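Local coordinates for protein Crov588 (Cafeteriavirus, PDB 6NYR) that is of unknown function but folds into a circular leucine-rich-repeat solenoid built largely of FNIP repeats, at residues C459-I464 / F482-I487. Sequence-based numbering, arbitrary orientation.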
ATOM      1  N   CYS A 459       8.733 -26.303  -0.605  1.00 40.18           N
ATOM      2  CA  CYS A 459       9.274 -27.653  -0.597  1.00 42.57           C
ATOM      3  C   CYS A 459       8.226 -28.752  -0.469  1.00 42.73           C
ATOM      4  O   CYS A 459       8.506 -29.895  -0.851  1.00 44.36           O
ATOM      5  CB  CYS A 459      10.273 -27.825   0.556  1.00 46.22           C
ATOM      6  SG  CYS A 459      11.810 -26.894   0.418  1.00 41.10           S
ATOM      7  N   PHE A 460       7.045 -28.455   0.062  1.00 41.20           N
ATOM      8  CA  PHE A 460       6.084 -29.518   0.324  1.00 44.79           C
ATOM      9  C   PHE A 460       5.798 -30.316  -0.943  1.00 46.42           C
ATOM     10  O   PHE A 460       5.387 -29.756  -1.965  1.00 45.22           O
ATOM     11  CB  PHE A 460       4.778 -28.950   0.875  1.00 42.45           C
ATOM     12  CG  PHE A 460       3.763 -30.009   1.179  1.00 43.60           C
ATOM     13  CD1 PHE A 460       3.913 -30.817   2.294  1.00 47.12           C
ATOM     14  CD2 PHE A 460       2.678 -30.214   0.349  1.00 46.53           C
ATOM     15  CE1 PHE A 460       2.994 -31.802   2.578  1.00 51.41           C
ATOM     16  CE2 PHE A 460       1.751 -31.199   0.634  1.00 49.06           C
ATOM     17  CZ  PHE A 460       1.911 -31.992   1.746  1.00 51.46           C
ATOM     18  N   ASN A 461       6.003 -31.629  -0.868  1.00 50.82           N
ATOM     19  CA  ASN A 461       5.797 -32.506  -2.016  1.00 50.36           C
ATOM     20  C   ASN A 461       5.467 -33.916  -1.528  1.00 51.54           C
ATOM     21  O   ASN A 461       6.038 -34.909  -1.984  1.00 50.28           O
ATOM     22  CB  ASN A 461       7.025 -32.496  -2.926  1.00 49.20           C
ATOM     23  CG  ASN A 461       6.798 -33.236  -4.227  1.00 47.23           C
ATOM     24  OD1 ASN A 461       5.664 -33.396  -4.671  1.00 46.05           O
ATOM     25  ND2 ASN A 461       7.880 -33.693  -4.844  1.00 48.57           N
ATOM     26  N   GLN A 462       4.517 -34.016  -0.602  1.00 55.30           N
ATOM     27  CA  GLN A 462       4.063 -35.291  -0.073  1.00 55.50           C
ATOM     28  C   GLN A 462       2.669 -35.610  -0.598  1.00 57.73           C
ATOM     29  O   GLN A 462       1.900 -34.713  -0.961  1.00 56.20           O
ATOM     30  CB  GLN A 462       4.039 -35.288   1.460  1.00 55.92           C
ATOM     31  CG  GLN A 462       5.379 -35.034   2.128  1.00 57.61           C
ATOM     32  CD  GLN A 462       6.402 -36.107   1.814  1.00 59.84           C
ATOM     33  OE1 GLN A 462       6.055 -37.264   1.575  1.00 61.94           O
ATOM     34  NE2 GLN A 462       7.674 -35.726   1.826  1.00 59.14           N
ATOM     35  N   LYS A 463       2.353 -36.902  -0.637  1.00 59.59           N
ATOM     36  CA  LYS A 463       1.032 -37.333  -1.061  1.00 60.50           C
ATOM     37  C   LYS A 463      -0.035 -36.809  -0.105  1.00 56.15           C
ATOM     38  O   LYS A 463       0.198 -36.643   1.096  1.00 53.55           O
ATOM     39  CB  LYS A 463       0.955 -38.859  -1.116  1.00 66.34           C
ATOM     40  CG  LYS A 463       1.845 -39.523  -2.143  1.00 70.91           C
ATOM     41  CD  LYS A 463       1.643 -41.039  -2.101  1.00 75.88           C
ATOM     42  CE  LYS A 463       2.470 -41.744  -3.161  1.00 79.32           C
ATOM     43  NZ  LYS A 463       3.907 -41.370  -3.101  1.00 80.35           N
ATOM     44  N   ILE A 464      -1.220 -36.562  -0.653  1.00 55.66           N
ATOM     45  CA  ILE A 464      -2.401 -36.199   0.123  1.00 56.18           C
ATOM     46  C   ILE A 464      -3.451 -37.258  -0.182  1.00 57.76           C
ATOM     47  O   ILE A 464      -4.007 -37.288  -1.286  1.00 60.77           O
ATOM     48  CB  ILE A 464      -2.919 -34.793  -0.214  1.00 53.74           C
ATOM     49  CG1 ILE A 464      -1.791 -33.769  -0.114  1.00 54.89           C
ATOM     50  CG2 ILE A 464      -4.071 -34.424   0.712  1.00 52.73           C
ATOM     51  CD1 ILE A 464      -2.194 -32.361  -0.518  1.00 53.78           C
ATOM     52  N   PHE A 482       5.250 -29.053  -5.227  1.00 42.85           N
ATOM     53  CA  PHE A 482       4.225 -30.082  -5.134  1.00 46.17           C
ATOM     54  C   PHE A 482       3.953 -30.686  -6.505  1.00 44.77           C
ATOM     55  O   PHE A 482       3.615 -29.968  -7.453  1.00 40.59           O
ATOM     56  CB  PHE A 482       2.928 -29.534  -4.557  1.00 44.89           C
ATOM     57  CG  PHE A 482       1.862 -30.581  -4.434  1.00 49.70           C
ATOM     58  CD1 PHE A 482       1.869 -31.468  -3.371  1.00 52.49           C
ATOM     59  CD2 PHE A 482       0.870 -30.702  -5.395  1.00 47.81           C
ATOM     60  CE1 PHE A 482       0.902 -32.445  -3.262  1.00 52.90           C
ATOM     61  CE2 PHE A 482      -0.099 -31.673  -5.286  1.00 49.69           C
ATOM     62  CZ  PHE A 482      -0.083 -32.546  -4.219  1.00 52.25           C
ATOM     63  N   ASN A 483       4.089 -32.005  -6.607  1.00 48.37           N
ATOM     64  CA  ASN A 483       3.866 -32.707  -7.865  1.00 51.93           C
ATOM     65  C   ASN A 483       3.456 -34.153  -7.576  1.00 56.19           C
ATOM     66  O   ASN A 483       4.079 -35.116  -8.025  1.00 56.05           O
ATOM     67  CB  ASN A 483       5.118 -32.633  -8.736  1.00 50.38           C
ATOM     68  CG  ASN A 483       4.861 -33.065 -10.164  1.00 50.53           C
ATOM     69  OD1 ASN A 483       3.716 -33.105 -10.617  1.00 49.54           O
ATOM     70  ND2 ASN A 483       5.926 -33.392 -10.885  1.00 49.34           N
ATOM     71  N   GLN A 484       2.377 -34.318  -6.812  1.00 57.90           N
ATOM     72  CA  GLN A 484       1.822 -35.630  -6.511  1.00 57.86           C
ATOM     73  C   GLN A 484       0.423 -35.743  -7.104  1.00 55.59           C
ATOM     74  O   GLN A 484      -0.286 -34.743  -7.263  1.00 52.98           O
ATOM     75  CB  GLN A 484       1.768 -35.891  -4.993  1.00 55.87           C
ATOM     76  CG  GLN A 484       3.117 -35.795  -4.284  1.00 55.80           C
ATOM     77  CD  GLN A 484       4.156 -36.767  -4.821  1.00 55.77           C
ATOM     78  OE1 GLN A 484       3.859 -37.930  -5.089  1.00 55.81           O
ATOM     79  NE2 GLN A 484       5.385 -36.288  -4.980  1.00 56.46           N
ATOM     80  N   LYS A 485       0.046 -36.972  -7.450  1.00 56.28           N
ATOM     81  CA  LYS A 485      -1.294 -37.242  -7.952  1.00 58.91           C
ATOM     82  C   LYS A 485      -2.348 -36.834  -6.927  1.00 59.41           C
ATOM     83  O   LYS A 485      -2.202 -37.089  -5.729  1.00 57.84           O
ATOM     84  CB  LYS A 485      -1.444 -38.732  -8.267  1.00 64.69           C
ATOM     85  CG  LYS A 485      -0.772 -39.210  -9.541  1.00 67.70           C
ATOM     86  CD  LYS A 485      -0.908 -40.730  -9.662  1.00 70.57           C
ATOM     87  CE  LYS A 485      -0.408 -41.242 -11.003  1.00 74.12           C
ATOM     88  NZ  LYS A 485       1.073 -41.157 -11.136  1.00 75.23           N
ATOM     89  N   ILE A 486      -3.412 -36.190  -7.405  1.00 58.27           N
ATOM     90  CA  ILE A 486      -4.590 -35.875  -6.596  1.00 58.49           C
ATOM     91  C   ILE A 486      -5.728 -36.787  -7.040  1.00 58.31           C
ATOM     92  O   ILE A 486      -6.123 -36.781  -8.212  1.00 55.59           O
ATOM     93  CB  ILE A 486      -4.977 -34.391  -6.693  1.00 60.75           C
ATOM     94  CG1 ILE A 486      -3.741 -33.534  -6.408  1.00 61.09           C
ATOM     95  CG2 ILE A 486      -6.111 -34.086  -5.732  1.00 61.89           C
ATOM     96  CD1 ILE A 486      -4.019 -32.052  -6.242  1.00 61.33           C
ATOM     97  N   ILE A 487      -6.249 -37.568  -6.099  1.00 61.90           N
ATOM     98  CA  ILE A 487      -7.133 -38.684  -6.395  1.00 64.99           C
ATOM     99  C   ILE A 487      -8.557 -38.358  -5.942  1.00 63.05           C
ATOM    100  O   ILE A 487      -8.817 -37.346  -5.292  1.00 59.51           O
ATOM    101  CB  ILE A 487      -6.632 -39.980  -5.722  1.00 71.32           C
ATOM    102  CG1 ILE A 487      -5.187 -40.274  -6.148  1.00 72.83           C
ATOM    103  CG2 ILE A 487      -7.511 -41.176  -6.036  1.00 75.35           C
ATOM    104  CD1 ILE A 487      -4.982 -40.313  -7.656  1.00 72.74           C
TER
HETATM  105  O   HOH W   1      -4.374 -37.572  -3.718  1.00 41.72           O
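Two hydrogen bonds converge on Asn461 OD1, which accepts from Asn483 N at 2.9 Å and from Gln484 NE2 at 2.9 Å. The second is nearly straight (N-H...O 165°), and the oxygen lies almost within the amide plane of Gln484. Both donors nevertheless stand above the Asn461 carbonyl plane, off its lone pairs. With CG anti to the backbone N (chi1 -172°), Asn461 reaches the next loop, while Gln484, bent at chi2 (-59°), crosses it at about a right angle. Equivalent Phe-Asn-Gln loops of successive leucine-rich repeats, each following a strand of the circular solenoid, meet here, and the same pairing recurs on either flank: Asn483 OD1 accepts from Asn505 N and Gln506 NE2, while Asn439 OD1 accepts from Asn461 N and Gln462 NE2. The apolar part is carried by the buried rings of Phe460 and Phe482, which point the same way side by side, CD2 of Phe460 being 4.0 Å from CD1 of Phe482. Ile464 CD1 approaches Phe482 CE1 at 4.1 Å. A polar atom also meets this ring: Gln462 O lies at its edge, 3.4 Å from Phe482 CE1. A water bridges the backbones, donating to Ile464 O and Lys485 O and accepting from Ile487 N.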